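Side-chain contacts in benzoate 1,2-dioxygenase beta subunit (Burkholderia mallei ATCC 23344, PDB 3E99), which probably serves as the non-catalytic, structural subunit of the ring-hydroxylating oxygenase that converts benzoate to its cis-1,2-dihydrodiol: residues A8-F13 / V97-A102; R16-L21 / H92-V97; D31-D36 / S130-D135; F111-L116 / V148-D153. All coordinates share one frame; numbering follows the deposited sequence. Where two conformers were deposited one is given.

Contact 1: A8-F13 / V97-A102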
loop_
_atom_site.group_PDB
_atom_site.type_symbol
_atom_site.label_atom_id
_atom_site.label_comp_id
_atom_site.label_asym_id
_atom_site.label_seq_id
_atom_site.Cartn_x
_atom_site.Cartn_y
_atom_site.Cartn_z
ATOM N N ALA A 8 -8.206 13.432 1.357
ATOM C CA ALA A 8 -9.152 12.327 1.331
ATOM C C ALA A 8 -10.058 12.358 0.103
ATOM O O ALA A 8 -10.328 11.318 -0.478
ATOM C CB ALA A 8 -9.962 12.226 2.618
ATOM N N ASP A 9 -10.512 13.544 -0.302
ATOM C CA ASP A 9 -11.304 13.651 -1.525
ATOM C C ASP A 9 -10.495 13.200 -2.755
ATOM O O ASP A 9 -11.003 12.504 -3.643
ATOM C CB ASP A 9 -11.777 15.070 -1.729
ATOM C CG ASP A 9 -12.709 15.523 -0.653
ATOM O OD1 ASP A 9 -13.542 14.705 -0.184
ATOM O OD2 ASP A 9 -12.575 16.693 -0.260
ATOM N N ILE A 10 -9.240 13.622 -2.804
ATOM C CA ILE A 10 -8.345 13.233 -3.871
ATOM C C ILE A 10 -8.102 11.724 -3.882
ATOM O O ILE A 10 -8.135 11.103 -4.928
ATOM C CB ILE A 10 -7.011 14.018 -3.822
ATOM C CG1 ILE A 10 -7.240 15.536 -3.999
ATOM C CG2 ILE A 10 -6.026 13.503 -4.918
ATOM C CD1 ILE A 10 -6.062 16.429 -3.626
ATOM N N GLN A 11 -7.840 11.138 -2.707
ATOM C CA GLN A 11 -7.632 9.701 -2.561
ATOM C C GLN A 11 -8.870 8.909 -3.021
ATOM O O GLN A 11 -8.763 7.905 -3.740
ATOM C CB GLN A 11 -7.215 9.367 -1.109
ATOM C CG GLN A 11 -5.775 9.784 -0.807
ATOM C CD GLN A 11 -5.369 9.616 0.648
ATOM O OE1 GLN A 11 -6.107 9.972 1.552
ATOM N NE2 GLN A 11 -4.178 9.096 0.871
ATOM N N ALA A 12 -10.051 9.408 -2.691
ATOM C CA ALA A 12 -11.281 8.733 -3.060
ATOM C C ALA A 12 -11.348 8.623 -4.568
ATOM O O ALA A 12 -11.686 7.569 -5.124
ATOM C CB ALA A 12 -12.513 9.477 -2.491
ATOM N N PHE A 13 -10.999 9.714 -5.241
ATOM C CA PHE A 13 -10.957 9.741 -6.681
ATOM C C PHE A 13 -9.915 8.817 -7.292
ATOM O O PHE A 13 -10.213 8.070 -8.264
ATOM C CB PHE A 13 -10.698 11.128 -7.181
ATOM C CG PHE A 13 -10.583 11.191 -8.660
ATOM C CD1 PHE A 13 -11.686 10.933 -9.449
ATOM C CD2 PHE A 13 -9.358 11.452 -9.266
ATOM C CE1 PHE A 13 -11.580 10.971 -10.805
ATOM C CE2 PHE A 13 -9.252 11.469 -10.619
ATOM C CZ PHE A 13 -10.352 11.214 -11.392
ATOM N N VAL A 97 0.494 9.167 -0.964
ATOM C CA VAL A 97 -0.087 10.280 -1.713
ATOM C C VAL A 97 0.259 11.622 -1.036
ATOM O O VAL A 97 -0.013 11.811 0.124
ATOM C CB VAL A 97 -1.598 10.178 -1.854
ATOM C CG1 VAL A 97 -2.097 11.376 -2.725
ATOM C CG2 VAL A 97 -2.019 8.804 -2.481
ATOM N N GLU A 98 0.861 12.520 -1.806
ATOM C CA GLU A 98 1.214 13.851 -1.369
ATOM C C GLU A 98 0.636 14.893 -2.275
ATOM O O GLU A 98 0.814 14.827 -3.485
ATOM C CB GLU A 98 2.706 14.025 -1.394
ATOM C CG GLU A 98 3.428 13.117 -0.371
ATOM C CD GLU A 98 4.894 13.330 -0.464
ATOM O OE1 GLU A 98 5.384 14.343 0.083
ATOM O OE2 GLU A 98 5.538 12.552 -1.153
ATOM N N ARG A 99 -0.012 15.886 -1.684
ATOM C CA ARG A 99 -0.495 17.032 -2.441
ATOM C C ARG A 99 0.672 17.957 -2.734
ATOM O O ARG A 99 1.445 18.258 -1.846
ATOM C CB ARG A 99 -1.556 17.773 -1.630
ATOM C CG ARG A 99 -2.831 16.939 -1.431
ATOM C CD ARG A 99 -3.867 17.725 -0.625
ATOM N NE ARG A 99 -4.185 19.012 -1.256
ATOM C CZ ARG A 99 -4.878 19.968 -0.657
ATOM N NH1 ARG A 99 -5.328 19.781 0.583
ATOM N NH2 ARG A 99 -5.104 21.128 -1.290
ATOM N N GLU A 100 0.785 18.414 -3.978
ATOM C CA GLU A 100 1.883 19.285 -4.371
ATOM C C GLU A 100 1.459 20.737 -4.568
ATOM O O GLU A 100 2.178 21.647 -4.152
ATOM C CB GLU A 100 2.495 18.752 -5.641
ATOM C CG GLU A 100 3.265 17.492 -5.410
ATOM C CD GLU A 100 4.004 17.053 -6.644
ATOM O OE1 GLU A 100 3.468 17.229 -7.751
ATOM O OE2 GLU A 100 5.115 16.544 -6.493
ATOM N N SER A 101 0.322 20.950 -5.218
ATOM C CA SER A 101 -0.203 22.305 -5.419
ATOM C C SER A 101 -1.684 22.291 -5.701
ATOM O O SER A 101 -2.254 21.237 -5.931
ATOM C CB SER A 101 0.513 22.965 -6.571
ATOM O OG SER A 101 0.216 22.260 -7.763
ATOM N N ALA A 102 -2.285 23.485 -5.660
ATOM C CA ALA A 102 -3.654 23.738 -6.067
ATOM C C ALA A 102 -3.719 25.061 -6.797
ATOM O O ALA A 102 -3.099 26.049 -6.394
ATOM C CB ALA A 102 -4.592 23.755 -4.873
#
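Two pairs of side chains carry this contact, Ile10 against Arg99 and Gln11 against Val97, and neither pair makes a hydrogen bond. The CD1 methyl of Ile10 rests mainly on the stem methylenes of Arg99, 3.9 Å from both CG and CD, and reaches the start of the guanidinium at NE. The two side chains are roughly perpendicular. Arg99 is bent at chi3 (56°), which carries its guanidinium away from the line of its stem. This long residue suits the margin of the sheet, because its methylenes cover an isoleucine while its charged end stays at the exposed surface.

Gln11 is extended as far as CD and lies alongside Val97, pointing the contrary way. Its amide NE2 meets carbon here, 3.9 Å from Val97 CB, a van der Waals contact; a long, flexible polar residue suits a partly exposed helix face beside the buried valine. Helix 7-22 is here laid across the concave sheet of an NTF2-like alpha+beta fold, near the end of strand 89-103, one of its two edge strands within the chain. Further out, Ile10 also packs on Val109 and Ile134 from the next two strands, and Leu7 and Leu14 close round Val97. Past Arg99 a classic beta bulge distorts the strand, Glu100 and Ser101 both facing Thr108. Glu98 forms a salt bridge with Arg19 of the second subunit.

Contact 2: R16-L21 / H92-V97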
loop_
_atom_site.group_PDB
_atom_site.type_symbol
_atom_site.label_atom_id
_atom_site.label_comp_id
_atom_site.label_asym_id
_atom_site.label_seq_id
_atom_site.Cartn_x
_atom_site.Cartn_y
_atom_site.Cartn_z
ATOM N N ARG A 16 -11.149 5.276 -6.991
ATOM C CA ARG A 16 -12.191 4.990 -7.963
ATOM C C ARG A 16 -11.603 4.812 -9.360
ATOM O O ARG A 16 -11.909 3.841 -10.043
ATOM C CB ARG A 16 -13.234 6.121 -7.996
ATOM C CG ARG A 16 -14.262 5.915 -9.081
ATOM C CD ARG A 16 -15.568 6.674 -8.869
ATOM N NE ARG A 16 -16.504 6.177 -9.877
ATOM C CZ ARG A 16 -16.700 6.712 -11.072
ATOM N NH1 ARG A 16 -16.096 7.843 -11.434
ATOM N NH2 ARG A 16 -17.537 6.122 -11.897
ATOM N N GLU A 17 -10.772 5.769 -9.784
ATOM C CA GLU A 17 -10.169 5.706 -11.113
ATOM C C GLU A 17 -9.455 4.384 -11.357
ATOM O O GLU A 17 -9.692 3.707 -12.358
ATOM C CB GLU A 17 -9.276 6.908 -11.366
ATOM C CG GLU A 17 -8.677 6.980 -12.769
ATOM C CD GLU A 17 -7.200 6.674 -12.820
ATOM O OE1 GLU A 17 -6.459 7.014 -11.865
ATOM O OE2 GLU A 17 -6.761 6.053 -13.812
ATOM N N SER A 18 -8.628 3.984 -10.411
ATOM C CA SER A 18 -7.890 2.722 -10.517
ATOM C C SER A 18 -8.808 1.495 -10.406
ATOM O O SER A 18 -8.575 0.491 -11.094
ATOM C CB SER A 18 -6.704 2.686 -9.516
ATOM O OG SER A 18 -7.151 2.870 -8.206
ATOM N N ARG A 19 -9.865 1.567 -9.591
ATOM C CA ARG A 19 -10.869 0.513 -9.533
ATOM C C ARG A 19 -11.540 0.282 -10.886
ATOM O O ARG A 19 -11.825 -0.873 -11.276
ATOM C CB ARG A 19 -11.955 0.799 -8.473
ATOM C CG ARG A 19 -13.117 -0.193 -8.494
ATOM C CD ARG A 19 -13.961 -0.084 -7.269
ATOM N NE ARG A 19 -14.316 1.280 -6.948
ATOM C CZ ARG A 19 -15.257 1.995 -7.552
ATOM N NH1 ARG A 19 -15.958 1.497 -8.543
ATOM N NH2 ARG A 19 -15.532 3.211 -7.124
ATOM N N LEU A 20 -11.813 1.362 -11.616
ATOM C CA LEU A 20 -12.484 1.200 -12.905
ATOM C C LEU A 20 -11.614 0.385 -13.898
ATOM O O LEU A 20 -12.151 -0.385 -14.701
ATOM C CB LEU A 20 -12.927 2.556 -13.467
ATOM C CG LEU A 20 -13.970 3.240 -12.568
ATOM C CD1 LEU A 20 -14.256 4.649 -13.064
ATOM C CD2 LEU A 20 -15.263 2.431 -12.406
ATOM N N LEU A 21 -10.295 0.493 -13.799
ATOM C CA LEU A 21 -9.382 -0.341 -14.583
ATOM C C LEU A 21 -9.382 -1.770 -14.088
ATOM O O LEU A 21 -9.434 -2.714 -14.866
ATOM C CB LEU A 21 -7.927 0.188 -14.523
ATOM C CG LEU A 21 -7.622 1.487 -15.214
ATOM C CD1 LEU A 21 -6.236 2.014 -14.799
ATOM C CD2 LEU A 21 -7.740 1.269 -16.727
ATOM N N HIS A 92 -4.645 -2.516 -8.395
ATOM C CA HIS A 92 -3.905 -1.288 -8.136
ATOM C C HIS A 92 -3.811 -1.018 -6.636
ATOM O O HIS A 92 -4.760 -1.290 -5.882
ATOM C CB HIS A 92 -4.594 -0.085 -8.801
ATOM C CG HIS A 92 -4.426 -0.042 -10.280
ATOM N ND1 HIS A 92 -4.914 -1.027 -11.113
ATOM C CD2 HIS A 92 -3.812 0.866 -11.081
ATOM C CE1 HIS A 92 -4.576 -0.738 -12.354
ATOM N NE2 HIS A 92 -3.927 0.411 -12.363
ATOM N N ASN A 93 -2.661 -0.450 -6.233
ATOM C CA ASN A 93 -2.360 -0.134 -4.839
ATOM C C ASN A 93 -1.675 1.206 -4.814
ATOM O O ASN A 93 -0.518 1.331 -5.233
ATOM C CB ASN A 93 -1.460 -1.190 -4.198
ATOM C CG ASN A 93 -2.081 -2.603 -4.224
ATOM O OD1 ASN A 93 -2.850 -3.014 -3.317
ATOM N ND2 ASN A 93 -1.690 -3.382 -5.237
ATOM N N ILE A 94 -2.416 2.223 -4.395
ATOM C CA ILE A 94 -1.974 3.624 -4.474
ATOM C C ILE A 94 -1.502 3.982 -3.082
ATOM O O ILE A 94 -2.281 3.846 -2.119
ATOM C CB ILE A 94 -3.145 4.551 -4.883
ATOM C CG1 ILE A 94 -3.783 4.171 -6.256
ATOM C CG2 ILE A 94 -2.733 6.079 -4.822
ATOM C CD1 ILE A 94 -2.837 4.135 -7.350
ATOM N N ALA A 95 -0.263 4.477 -2.981
ATOM C CA ALA A 95 0.421 4.691 -1.691
ATOM C C ALA A 95 1.116 6.053 -1.669
ATOM O O ALA A 95 1.482 6.628 -2.695
ATOM C CB ALA A 95 1.487 3.586 -1.472
ATOM N N ASN A 96 1.316 6.554 -0.475
ATOM C CA ASN A 96 2.214 7.676 -0.231
ATOM C C ASN A 96 1.781 8.907 -1.019
ATOM O O ASN A 96 2.582 9.607 -1.650
ATOM C CB ASN A 96 3.678 7.296 -0.553
ATOM C CG ASN A 96 4.282 6.249 0.394
ATOM O OD1 ASN A 96 3.626 5.324 0.862
ATOM N ND2 ASN A 96 5.592 6.370 0.618
ATOM N N VAL A 97 0.494 9.167 -0.964
ATOM C CA VAL A 97 -0.087 10.280 -1.713
ATOM C C VAL A 97 0.259 11.622 -1.036
ATOM O O VAL A 97 -0.013 11.811 0.124
ATOM C CB VAL A 97 -1.598 10.178 -1.854
ATOM C CG1 VAL A 97 -2.097 11.376 -2.725
ATOM C CG2 VAL A 97 -2.019 8.804 -2.481
#
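The imidazole of His92 has the carbonyl oxygen of Ser18 over one face, 3.9 Å above the ring plane and displaced toward the rim. Leu21 approaches the same ring obliquely, its CD1 methyl 3.7 Å from His92 NE2. Ser18 CB lies as close to ring atom CG of His92 as to its CB, 3.6 Å from each. Both ring nitrogens have polar partners beyond these segments: ND1 is hydrogen-bonded to OD1 of Asp22, and NE2 to the terminal carboxylate oxygen OXT of Ile164. This fixes the rotation of the buried ring, and a histidine suits a place that needs a flat group with two polar atoms.

Ser18 makes the closest approach of the helix to the strand, a spacing that a small residue permits. Its OG is placed between the backbone N and carbonyl carbon (chi1 57°), from where it turns back to hydrogen-bond the carbonyl oxygen of Leu14 one helical turn earlier. Ile94 CG1 lies more loosely against that OG, at 4.1 Å.

The helix and strand segments run nearly antiparallel, at 164°, with their axes 8.9 Å apart. Helix 26-30 adjoins the contact through Trp26 and Trp29, which pack on Leu21, and strand 106-119 through Thr115, Phe111 and Trp113. The third subunit bonds the strand's backbone, its Asn96 OD1 at Ile94 N and its Asn112 ND2 at His92 O.

Contact 3: D31-D36 / S130-D135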
loop_
_atom_site.group_PDB
_atom_site.type_symbol
_atom_site.label_atom_id
_atom_site.label_comp_id
_atom_site.label_asym_id
_atom_site.label_seq_id
_atom_site.Cartn_x
_atom_site.Cartn_y
_atom_site.Cartn_z
ATOM N N ASP A 31 -14.203 8.307 -18.514
ATOM C CA ASP A 31 -14.881 9.503 -17.998
ATOM C C ASP A 31 -14.225 10.132 -16.784
ATOM O O ASP A 31 -14.654 11.193 -16.364
ATOM C CB ASP A 31 -16.347 9.221 -17.677
ATOM C CG ASP A 31 -17.233 9.286 -18.903
ATOM O OD1 ASP A 31 -16.859 9.956 -19.903
ATOM O OD2 ASP A 31 -18.306 8.654 -18.843
ATOM N N CYS A 32 -13.181 9.513 -16.238
ATOM C CA CYS A 32 -12.387 10.155 -15.183
ATOM C C CYS A 32 -11.381 11.121 -15.768
ATOM O O CYS A 32 -10.688 11.813 -14.989
ATOM C CB CYS A 32 -11.611 9.107 -14.352
ATOM S SG CYS A 32 -12.659 7.948 -13.494
ATOM N N TYR A 33 -11.283 11.145 -17.108
ATOM C CA TYR A 33 -10.318 11.966 -17.831
ATOM C C TYR A 33 -10.990 13.076 -18.628
ATOM O O TYR A 33 -11.968 12.846 -19.328
ATOM C CB TYR A 33 -9.432 11.138 -18.786
ATOM C CG TYR A 33 -8.467 10.208 -18.039
ATOM C CD1 TYR A 33 -8.911 9.024 -17.469
ATOM C CD2 TYR A 33 -7.115 10.521 -17.917
ATOM C CE1 TYR A 33 -8.032 8.171 -16.795
ATOM C CE2 TYR A 33 -6.229 9.677 -17.260
ATOM C CZ TYR A 33 -6.688 8.534 -16.654
ATOM O OH TYR A 33 -5.783 7.701 -15.993
ATOM N N ARG A 34 -10.460 14.281 -18.506
ATOM C CA ARG A 34 -10.974 15.410 -19.295
ATOM C C ARG A 34 -10.660 15.163 -20.773
ATOM O O ARG A 34 -9.628 14.581 -21.120
ATOM C CB ARG A 34 -10.396 16.737 -18.803
ATOM C CG ARG A 34 -11.444 17.826 -18.781
ATOM C CD ARG A 34 -11.065 19.034 -17.923
ATOM N NE ARG A 34 -9.920 19.742 -18.475
ATOM C CZ ARG A 34 -9.458 20.881 -17.978
ATOM N NH1 ARG A 34 -10.018 21.413 -16.905
ATOM N NH2 ARG A 34 -8.419 21.475 -18.531
ATOM N N ALA A 35 -11.540 15.620 -21.670
ATOM C CA ALA A 35 -11.311 15.382 -23.097
ATOM C C ALA A 35 -9.912 15.857 -23.544
ATOM O O ALA A 35 -9.301 15.265 -24.430
ATOM C CB ALA A 35 -12.415 16.030 -23.933
ATOM N N ASP A 36 -9.395 16.897 -22.896
ATOM C CA ASP A 36 -8.063 17.437 -23.214
ATOM C C ASP A 36 -6.946 16.888 -22.309
ATOM O O ASP A 36 -5.866 17.469 -22.245
ATOM C CB ASP A 36 -8.069 18.966 -23.130
ATOM C CG ASP A 36 -8.272 19.487 -21.729
ATOM O OD1 ASP A 36 -8.805 18.752 -20.866
ATOM O OD2 ASP A 36 -7.912 20.657 -21.501
ATOM N N SER A 130 3.565 8.381 -9.846
ATOM C CA SER A 130 2.734 9.121 -10.755
ATOM C C SER A 130 2.466 10.505 -10.209
ATOM O O SER A 130 2.494 10.689 -8.980
ATOM C CB SER A 130 1.408 8.366 -11.005
ATOM O OG SER A 130 1.642 7.260 -11.841
ATOM N N ARG A 131 2.288 11.463 -11.135
ATOM C CA ARG A 131 1.813 12.800 -10.859
ATOM C C ARG A 131 0.522 13.048 -11.624
ATOM O O ARG A 131 0.431 12.853 -12.829
ATOM C CB ARG A 131 2.873 13.863 -11.221
ATOM C CG ARG A 131 2.457 15.261 -10.886
ATOM C CD ARG A 131 3.593 16.285 -11.038
ATOM N NE ARG A 131 4.595 16.100 -9.986
ATOM C CZ ARG A 131 5.812 15.552 -10.158
ATOM N NH1 ARG A 131 6.224 15.155 -11.347
ATOM N NH2 ARG A 131 6.611 15.414 -9.115
ATOM N N TYR A 132 -0.512 13.442 -10.902
ATOM C CA TYR A 132 -1.793 13.789 -11.501
ATOM C C TYR A 132 -2.113 15.275 -11.250
ATOM O O TYR A 132 -1.908 15.766 -10.151
ATOM C CB TYR A 132 -2.913 12.971 -10.878
ATOM C CG TYR A 132 -3.165 11.567 -11.370
ATOM C CD1 TYR A 132 -2.141 10.746 -11.821
ATOM C CD2 TYR A 132 -4.441 10.997 -11.190
ATOM C CE1 TYR A 132 -2.407 9.434 -12.212
ATOM C CE2 TYR A 132 -4.700 9.679 -11.517
ATOM C CZ TYR A 132 -3.701 8.909 -12.048
ATOM O OH TYR A 132 -3.986 7.604 -12.392
ATOM N N ALA A 133 -2.625 15.968 -12.267
ATOM C CA ALA A 133 -3.389 17.210 -12.082
ATOM C C ALA A 133 -4.844 16.885 -12.349
ATOM O O ALA A 133 -5.176 16.344 -13.417
ATOM C CB ALA A 133 -2.912 18.297 -13.044
ATOM N N ILE A 134 -5.705 17.217 -11.395
ATOM C CA ILE A 134 -7.101 16.823 -11.434
ATOM C C ILE A 134 -7.973 18.061 -11.244
ATOM O O ILE A 134 -7.810 18.779 -10.263
ATOM C CB ILE A 134 -7.444 15.831 -10.308
ATOM C CG1 ILE A 134 -6.526 14.617 -10.319
ATOM C CG2 ILE A 134 -8.893 15.396 -10.423
ATOM C CD1 ILE A 134 -6.429 13.921 -8.973
ATOM N N ASP A 135 -8.910 18.260 -12.167
ATOM C CA ASP A 135 -9.861 19.365 -12.142
ATOM C C ASP A 135 -11.114 18.987 -11.363
ATOM O O ASP A 135 -11.875 18.068 -11.754
ATOM C CB ASP A 135 -10.230 19.729 -13.584
ATOM C CG ASP A 135 -11.225 20.883 -13.678
ATOM O OD1 ASP A 135 -11.557 21.540 -12.660
ATOM O OD2 ASP A 135 -11.671 21.118 -14.801
#
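Arg34 NH1 donates to OD2 of Asp135 across 2.7 Å, a salt bridge that is short but bent, with an N-H...O angle of 135°. The oxygen lies close to the guanidinium plane, yet the nitrogen meets the carboxylate from above its plane, the two flat groups standing 88° apart. The rest of the guanidinium is taken by Asp36, gripped side-on: NE reaches OD1 at 2.8 Å almost straight (172°), and NH2 reaches OD2 at 3.1 Å, both through syn lone pairs. One arginine thus ties two aspartates into a network and probably offsets part of their charge.

Here the chain leaves the short strand 33-34, turns a corner and enters the sheet of this NTF2-like fold, so the bridge pins that corner to the end of strand 122-135. Ser137 holds Asp135 OD1. Deeper inside, the hydroxyls of Tyr33 and Tyr132 lie 4.0 Å apart, too far to bond each other; each sits on a rigid ring that brings it to hydrogen-bond the buried Glu17 and Lys146 NZ.

Contact 4: F111-L116 / V148-D153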
loop_
_atom_site.group_PDB
_atom_site.type_symbol
_atom_site.label_atom_id
_atom_site.label_comp_id
_atom_site.label_asym_id
_atom_site.label_seq_id
_atom_site.Cartn_x
_atom_site.Cartn_y
_atom_site.Cartn_z
ATOM N N PHE A 111 2.175 10.299 -6.147
ATOM C CA PHE A 111 1.932 9.089 -5.355
ATOM C C PHE A 111 2.763 7.932 -5.900
ATOM O O PHE A 111 3.216 7.983 -7.049
ATOM C CB PHE A 111 0.408 8.711 -5.233
ATOM C CG PHE A 111 -0.289 8.442 -6.542
ATOM C CD1 PHE A 111 -0.229 7.188 -7.163
ATOM C CD2 PHE A 111 -0.915 9.457 -7.211
ATOM C CE1 PHE A 111 -0.826 6.972 -8.352
ATOM C CE2 PHE A 111 -1.492 9.244 -8.421
ATOM C CZ PHE A 111 -1.465 7.996 -9.003
ATOM N N ASN A 112 3.017 6.909 -5.065
ATOM C CA ASN A 112 3.666 5.678 -5.533
ATOM C C ASN A 112 2.586 4.651 -5.787
ATOM O O ASN A 112 1.488 4.733 -5.228
ATOM C CB ASN A 112 4.663 5.168 -4.477
ATOM C CG ASN A 112 5.831 6.108 -4.292
ATOM O OD1 ASN A 112 6.042 6.990 -5.133
ATOM N ND2 ASN A 112 6.604 5.928 -3.205
ATOM N N TRP A 113 2.883 3.645 -6.584
ATOM C CA TRP A 113 1.876 2.658 -6.886
ATOM C C TRP A 113 2.555 1.351 -7.253
ATOM O O TRP A 113 3.768 1.276 -7.528
ATOM C CB TRP A 113 0.946 3.179 -8.025
ATOM C CG TRP A 113 1.734 3.543 -9.218
ATOM C CD1 TRP A 113 2.169 4.812 -9.559
ATOM C CD2 TRP A 113 2.200 2.675 -10.250
ATOM N NE1 TRP A 113 2.867 4.768 -10.710
ATOM C CE2 TRP A 113 2.906 3.481 -11.174
ATOM C CE3 TRP A 113 2.073 1.299 -10.516
ATOM C CZ2 TRP A 113 3.515 2.967 -12.292
ATOM C CZ3 TRP A 113 2.651 0.798 -11.635
ATOM C CH2 TRP A 113 3.371 1.626 -12.528
ATOM N N HIS A 114 1.770 0.297 -7.150
ATOM C CA HIS A 114 2.209 -1.061 -7.341
ATOM C C HIS A 114 0.948 -1.784 -7.812
ATOM O O HIS A 114 -0.042 -1.913 -7.104
ATOM C CB HIS A 114 2.769 -1.677 -6.047
ATOM C CG HIS A 114 3.153 -3.120 -6.156
ATOM N ND1 HIS A 114 3.105 -3.990 -5.086
ATOM C CD2 HIS A 114 3.592 -3.850 -7.212
ATOM C CE1 HIS A 114 3.520 -5.189 -5.472
ATOM N NE2 HIS A 114 3.802 -5.133 -6.766
ATOM N N THR A 115 0.980 -2.212 -9.057
ATOM C CA THR A 115 -0.068 -2.970 -9.607
ATOM C C THR A 115 0.406 -4.390 -9.672
ATOM O O THR A 115 1.464 -4.673 -10.228
ATOM C CB THR A 115 -0.386 -2.496 -11.035
ATOM O OG1 THR A 115 -0.683 -1.101 -10.980
ATOM C CG2 THR A 115 -1.620 -3.266 -11.554
ATOM N N LEU A 116 -0.417 -5.280 -9.148
ATOM C CA LEU A 116 -0.164 -6.693 -9.216
ATOM C C LEU A 116 -1.098 -7.250 -10.312
ATOM O O LEU A 116 -2.198 -6.775 -10.474
ATOM C CB LEU A 116 -0.438 -7.290 -7.843
ATOM C CG LEU A 116 0.690 -7.077 -6.833
ATOM C CD1 LEU A 116 0.163 -7.147 -5.415
ATOM C CD2 LEU A 116 1.857 -8.061 -7.073
ATOM N N VAL A 148 3.448 9.257 -15.504
ATOM C CA VAL A 148 3.718 7.977 -14.871
ATOM C C VAL A 148 5.154 7.611 -15.101
ATOM O O VAL A 148 5.588 7.498 -16.244
ATOM C CB VAL A 148 2.878 6.831 -15.470
ATOM C CG1 VAL A 148 3.202 5.496 -14.758
ATOM C CG2 VAL A 148 1.420 7.122 -15.407
ATOM N N VAL A 149 5.864 7.403 -14.019
ATOM C CA VAL A 149 7.223 6.856 -14.005
ATOM C C VAL A 149 7.175 5.370 -13.618
ATOM O O VAL A 149 6.849 4.995 -12.458
ATOM C CB VAL A 149 8.093 7.700 -13.032
ATOM C CG1 VAL A 149 9.540 7.173 -12.900
ATOM C CG2 VAL A 149 8.070 9.147 -13.515
ATOM N N LEU A 150 7.452 4.519 -14.612
ATOM C CA LEU A 150 7.567 3.079 -14.386
ATOM C C LEU A 150 8.980 2.764 -14.003
ATOM O O LEU A 150 9.926 2.927 -14.796
ATOM C CB LEU A 150 7.208 2.296 -15.624
ATOM C CG LEU A 150 7.356 0.783 -15.572
ATOM C CD1 LEU A 150 6.317 0.189 -14.676
ATOM C CD2 LEU A 150 7.256 0.266 -16.979
ATOM N N LYS A 151 9.148 2.271 -12.791
ATOM C CA LYS A 151 10.479 1.984 -12.325
ATOM C C LYS A 151 11.052 0.646 -12.765
ATOM O O LYS A 151 12.257 0.549 -12.960
ATOM C CB LYS A 151 10.606 2.199 -10.819
ATOM C CG LYS A 151 10.566 3.674 -10.429
ATOM C CD LYS A 151 10.739 3.906 -8.941
ATOM C CE LYS A 151 10.831 5.406 -8.681
ATOM N NZ LYS A 151 10.987 5.801 -7.275
ATOM N N ASN A 152 10.219 -0.376 -12.938
ATOM C CA ASN A 152 10.735 -1.653 -13.400
ATOM C C ASN A 152 10.406 -1.789 -14.869
ATOM O O ASN A 152 9.501 -2.503 -15.264
ATOM C CB ASN A 152 10.253 -2.840 -12.541
ATOM C CG ASN A 152 8.754 -3.039 -12.574
ATOM O OD1 ASN A 152 7.955 -2.095 -12.513
ATOM N ND2 ASN A 152 8.369 -4.269 -12.678
ATOM N N ASP A 153 11.122 -1.019 -15.666
ATOM C CA ASP A 153 10.756 -0.847 -17.063
ATOM C C ASP A 153 11.253 -1.972 -17.983
ATOM O O ASP A 153 10.620 -2.230 -19.002
ATOM C CB ASP A 153 11.189 0.526 -17.589
ATOM C CG ASP A 153 12.667 0.721 -17.575
ATOM O OD1 ASP A 153 13.337 0.231 -16.635
ATOM O OD2 ASP A 153 13.159 1.383 -18.505
HETATM O O HOH W 1 8.183 5.346 -6.616
#
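Trp113 leaves its strand with CG between the backbone N and carbonyl carbon (chi1 56°), a position that carries the indole over toward residues 148-150. From CB and CG onward, the first atoms to meet the other segment are NE1 and CE2, each 4.1 Å from Val148 CG1. The same methyl comes closest further out, 3.5 Å from Trp113 CZ2, and the two side chains cross at about a right angle. CZ2 also lies 3.9 Å from the carbonyl oxygen of Val149, and at the far corner of the benzo ring CH2 meets Leu150 CD1 at 3.9 Å. A large flat ring suits this buried place because it can reach across to a strand that is not its neighbour, where branched aliphatic residues receive it.

A polar link runs beside it: one water accepts from Lys151 NZ at 2.9 Å and donates weakly to Asn112 OD1. That lysine also bonds the Thr90 carbonyl of the second subunit.

Strand 122-135 lies between these two in the sheet, and the segment axes are 52° apart. Such an angle between next-but-one strands reflects the strong twist of the curved sheet of the NTF2-like fold.

Contacts 1 and 2 are successive meetings of one helix, 7-22, with one strand, 89-103; their centres are 12 Å apart and they share Val97. Contact 2 joins contact 3 through Glu17, whose OE1 lies 2.6 Å from Tyr132 OH, and contact 4, 11 Å away between centres, where Ala95 O and Asn112 N are 2.8 Å apart across neighbouring strands. Contact 1 is tied to contact 3 by a salt bridge, Glu100 OE1 to Arg131 NE at 2.7 Å. Contacts 3 and 4 meet where Ser130 N bonds Phe111 O at 2.8 Å. Contacts 1, 2 and 4 touch other subunits of the three-chain assembly. In this family the catalytic site lies in the alpha subunit, so probably none of these contacts forms it.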